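Local coordinates for protein alpha-L-rhamnosidase (Aspergillus terreus, PDB 6GSZ) that binds calcium ions and probably hydrolyses terminal non-reducing alpha-L-rhamnose residues in alpha-L-rhamnosides, at residues I245-P257 / G282-L294. Sequence-based numbering, arbitrary orientation. Where two conformers were deposited one is given.
With 1PE (pentaethylene glycol), chain B; ACT (acetate ion), chain C.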
# COMPACT_ATOMS: atom_id res chain seq x y z
N ILE A 245 3.92 9.84 32.77
CA ILE A 245 4.97 10.80 32.46
C ILE A 245 4.57 11.44 31.15
O ILE A 245 4.77 10.84 30.06
CB ILE A 245 6.37 10.16 32.33
CG1 ILE A 245 6.75 9.29 33.52
CG2 ILE A 245 7.41 11.26 32.09
CD1 ILE A 245 6.79 10.04 34.81
N PRO A 246 3.93 12.61 31.20
CA PRO A 246 3.44 13.27 30.00
C PRO A 246 4.47 14.16 29.32
O PRO A 246 5.35 14.74 29.99
CB PRO A 246 2.28 14.12 30.54
CG PRO A 246 2.80 14.58 31.88
CD PRO A 246 3.53 13.35 32.41
N SER A 247 4.27 14.42 28.02
CA SER A 247 4.87 15.57 27.37
C SER A 247 4.23 16.82 27.95
O SER A 247 3.01 16.96 28.00
CB SER A 247 4.70 15.51 25.87
OG SER A 247 3.36 15.22 25.49
N ASP A 248 5.07 17.79 28.35
CA ASP A 248 4.58 19.08 28.90
C ASP A 248 5.77 20.04 28.93
O ASP A 248 6.86 19.68 28.47
CB ASP A 248 3.91 18.90 30.26
CG ASP A 248 4.84 18.45 31.38
OD1 ASP A 248 6.08 18.56 31.20
OD2 ASP A 248 4.31 17.98 32.44
N SER A 249 5.54 21.23 29.50
CA SER A 249 6.50 22.35 29.47
C SER A 249 7.68 22.11 30.41
O SER A 249 8.56 22.99 30.56
CB SER A 249 5.81 23.62 29.88
OG SER A 249 5.70 23.67 31.30
N SER A 250 7.73 20.97 31.11
CA SER A 250 8.91 20.55 31.90
C SER A 250 10.05 19.94 31.07
O SER A 250 11.14 19.73 31.59
CB SER A 250 8.57 19.64 33.06
OG SER A 250 8.20 18.35 32.58
N TRP A 251 9.78 19.61 29.80
CA TRP A 251 10.80 19.05 28.94
C TRP A 251 11.76 20.14 28.49
O TRP A 251 11.43 21.32 28.53
CB TRP A 251 10.11 18.34 27.77
CG TRP A 251 9.34 17.09 28.07
CD1 TRP A 251 8.41 16.88 29.05
CD2 TRP A 251 9.45 15.88 27.32
NE1 TRP A 251 7.90 15.62 28.95
CE2 TRP A 251 8.54 14.99 27.91
CE3 TRP A 251 10.25 15.44 26.25
CZ2 TRP A 251 8.35 13.70 27.41
CZ3 TRP A 251 10.04 14.17 25.76
CH2 TRP A 251 9.14 13.30 26.37
N LYS A 252 12.91 19.70 28.02
CA LYS A 252 13.90 20.58 27.40
C LYS A 252 14.12 20.18 25.95
O LYS A 252 13.76 19.07 25.53
CB LYS A 252 15.23 20.54 28.14
CG LYS A 252 15.15 21.04 29.58
CD LYS A 252 16.53 21.31 30.15
CE LYS A 252 16.57 21.58 31.62
NZ LYS A 252 17.96 21.97 31.96
N SER A 253 14.66 21.09 25.16
CA SER A 253 14.80 20.90 23.72
C SER A 253 16.11 21.48 23.20
O SER A 253 16.73 22.39 23.79
CB SER A 253 13.62 21.53 22.97
OG SER A 253 13.59 22.93 23.19
N SER A 254 16.56 20.99 22.07
CA SER A 254 17.80 21.47 21.41
C SER A 254 17.82 20.98 19.97
O SER A 254 17.28 19.90 19.68
CB SER A 254 19.01 20.90 22.11
OG SER A 254 20.21 21.32 21.52
N THR A 255 18.49 21.67 19.08
CA THR A 255 18.91 21.10 17.85
C THR A 255 19.98 20.04 18.11
O THR A 255 20.58 19.98 19.19
CB THR A 255 19.43 22.16 16.88
OG1 THR A 255 20.54 22.81 17.52
CG2 THR A 255 18.34 23.12 16.47
N GLY A 256 20.23 19.22 17.08
CA GLY A 256 21.22 18.19 17.16
C GLY A 256 21.96 18.02 15.84
O GLY A 256 22.04 18.95 15.05
N PRO A 257 22.51 16.82 15.57
CA PRO A 257 23.31 16.65 14.37
C PRO A 257 22.55 16.77 13.05
O PRO A 257 23.17 17.01 12.00
CB PRO A 257 23.93 15.26 14.53
CG PRO A 257 22.91 14.52 15.42
CD PRO A 257 22.41 15.60 16.37
N GLY A 282 21.85 11.76 33.79
CA GLY A 282 23.16 12.31 34.12
C GLY A 282 23.74 13.14 32.99
O GLY A 282 24.95 13.43 32.98
N PHE A 283 22.88 13.60 32.08
CA PHE A 283 23.30 14.35 30.91
C PHE A 283 23.51 15.82 31.26
O PHE A 283 22.75 16.37 32.05
CB PHE A 283 22.20 14.23 29.86
CG PHE A 283 22.46 14.99 28.59
CD1 PHE A 283 23.50 14.60 27.75
CD2 PHE A 283 21.66 16.06 28.22
CE1 PHE A 283 23.75 15.29 26.58
CE2 PHE A 283 21.90 16.73 27.04
CZ PHE A 283 22.94 16.34 26.22
N ASN A 284 24.49 16.44 30.58
CA ASN A 284 24.74 17.88 30.68
C ASN A 284 23.78 18.60 29.74
O ASN A 284 24.06 18.72 28.57
CB ASN A 284 26.17 18.26 30.27
CG ASN A 284 26.41 19.76 30.26
OD1 ASN A 284 25.64 20.52 30.87
ND2 ASN A 284 27.49 20.19 29.60
N SER A 285 22.68 19.13 30.26
CA SER A 285 21.68 19.78 29.43
C SER A 285 21.86 21.31 29.45
O SER A 285 20.92 22.03 29.10
CB SER A 285 20.31 19.41 29.86
OG SER A 285 20.02 19.98 31.11
N THR A 286 23.04 21.78 29.86
CA THR A 286 23.41 23.15 29.71
C THR A 286 23.27 23.55 28.26
O THR A 286 23.71 22.82 27.32
CB THR A 286 24.85 23.42 30.16
OG1 THR A 286 24.76 23.07 31.55
CG2 THR A 286 25.32 24.85 29.93
N GLY A 287 22.63 24.69 28.07
CA GLY A 287 22.44 25.19 26.74
C GLY A 287 21.17 24.70 26.09
O GLY A 287 20.81 25.26 25.06
N TRP A 288 20.50 23.69 26.67
CA TRP A 288 19.20 23.29 26.16
C TRP A 288 18.17 24.36 26.52
O TRP A 288 18.28 25.08 27.54
CB TRP A 288 18.79 21.89 26.62
CG TRP A 288 19.53 20.78 25.94
CD1 TRP A 288 20.87 20.69 25.72
CD2 TRP A 288 18.96 19.62 25.30
NE1 TRP A 288 21.19 19.57 25.01
CE2 TRP A 288 20.04 18.90 24.73
CE3 TRP A 288 17.67 19.12 25.11
CZ2 TRP A 288 19.84 17.71 24.02
CZ3 TRP A 288 17.48 17.96 24.39
CH2 TRP A 288 18.56 17.26 23.86
N LEU A 289 17.18 24.48 25.67
CA LEU A 289 16.11 25.44 25.80
C LEU A 289 14.91 24.81 26.49
O LEU A 289 14.80 23.57 26.56
CB LEU A 289 15.73 25.93 24.40
CG LEU A 289 16.85 26.54 23.59
CD1 LEU A 289 16.35 26.99 22.24
CD2 LEU A 289 17.50 27.69 24.33
N GLY A 290 13.95 25.66 26.84
CA GLY A 290 12.68 25.17 27.31
C GLY A 290 11.78 24.68 26.19
O GLY A 290 12.16 24.62 25.00
N THR A 291 10.56 24.37 26.62
CA THR A 291 9.48 23.89 25.76
C THR A 291 8.18 24.58 26.19
O THR A 291 8.10 25.13 27.31
CB THR A 291 9.32 22.36 25.78
OG1 THR A 291 9.05 21.92 27.12
CG2 THR A 291 10.52 21.62 25.22
N HIS A 292 7.19 24.56 25.30
CA HIS A 292 5.87 25.17 25.55
C HIS A 292 4.79 24.33 24.88
O HIS A 292 5.14 23.53 24.02
CB HIS A 292 5.87 26.65 25.10
CG HIS A 292 6.15 26.84 23.66
ND1 HIS A 292 7.39 27.19 23.19
CD2 HIS A 292 5.34 26.76 22.57
CE1 HIS A 292 7.35 27.30 21.87
NE2 HIS A 292 6.10 27.04 21.47
N GLU A 293 3.53 24.56 25.25
CA GLU A 293 2.41 23.80 24.72
C GLU A 293 1.93 24.39 23.38
O GLU A 293 1.94 25.64 23.21
CB GLU A 293 1.26 23.74 25.73
CG GLU A 293 0.15 22.80 25.32
CD GLU A 293 -1.16 22.95 26.06
OE1 GLU A 293 -1.20 23.71 27.00
OE2 GLU A 293 -2.15 22.29 25.63
N LEU A 294 1.51 23.53 22.47
CA LEU A 294 0.84 23.91 21.20
C LEU A 294 -0.62 23.46 21.29
O LEU A 294 -0.87 22.29 21.57
CB LEU A 294 1.50 23.14 20.05
CG LEU A 294 2.90 23.57 19.69
CD1 LEU A 294 3.29 22.96 18.34
CD2 LEU A 294 3.00 25.06 19.65
OH2 1PE B . 6.58 27.04 34.32
C12 1PE B . 5.23 27.17 34.78
C22 1PE B . 4.97 25.83 35.43
OH3 1PE B . 5.30 24.81 34.48
C13 1PE B . 5.42 22.43 33.98
C23 1PE B . 5.32 23.51 35.05
OH4 1PE B . 4.23 22.73 33.22
C14 1PE B . 2.47 22.24 31.84
C24 1PE B . 3.48 21.65 32.79
OH5 1PE B . 2.96 22.26 30.49
C15 1PE B . 1.32 23.67 29.39
C25 1PE B . 1.89 22.28 29.53
OH6 1PE B . 2.28 24.63 28.92
C16 1PE B . 2.81 26.91 28.27
C26 1PE B . 1.78 26.02 29.00
OH7 1PE B . 2.74 26.76 26.84
C ACT C . 19.47 25.42 19.33
O ACT C . 18.89 24.49 20.04
OXT ACT C . 20.51 25.25 18.61
CH3 ACT C . 18.89 26.73 19.08
O HOH W 1 18.76 24.59 30.26
O HOH W 2 20.14 24.49 22.43
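Ser253 and Leu289 form a single antiparallel bridge, a hydrogen-bonded pair, through which strand 252-254, an edge strand of a five-stranded antiparallel sheet in the N-terminal rhamnosidase domain, takes up the chain that follows the type II turn Ser285-Trp288. Leu289 N reaches Ser253 O at 2.8 Å, while Ser253 N returns a bond to Leu289 O. The hydroxyl of Ser253 adds a third bond, to Gly290 O, from above that carbonyl's plane, and is also hydrogen-bonded to Ser119 OG.

Lys252 runs out over the turn. Lys252 CB lies 3.4 Å from Leu289 O and close to Trp288 CB; CG keeps to the same carbonyl, and CD and CE pass alongside Ser285 OG. Extended beyond CG, the side chain brings Lys252 NZ to a hydrogen bond of 3.0 Å with Ser285 OG and to a water that also binds Trp288 O.

Trp288 is clasped between two residues. Ser254 CB sits over one face in a CH-pi contact, 3.5 Å from the centroid of the six-membered ring of Trp288, and Phe283 CE2 meets the opposite face nearer its rim. The indole NE1 is hydrogen-bonded to Gln275 OE1, which probably helps to hold the ring's rotation beside strand 132-140.

At the other end, the type I turn Asp248-Trp251 is held to strand 291-294 by Thr291. At chi1 59° Thr291 OG1 lies between the backbone N and the carbonyl carbon and CG2 is anti to the latter; Thr291 CG2 packs 3.8 Å from Ser253 CB. Thr291 OG1 donates to Trp251 O at 2.8 Å, from 49° above the carbonyl plane.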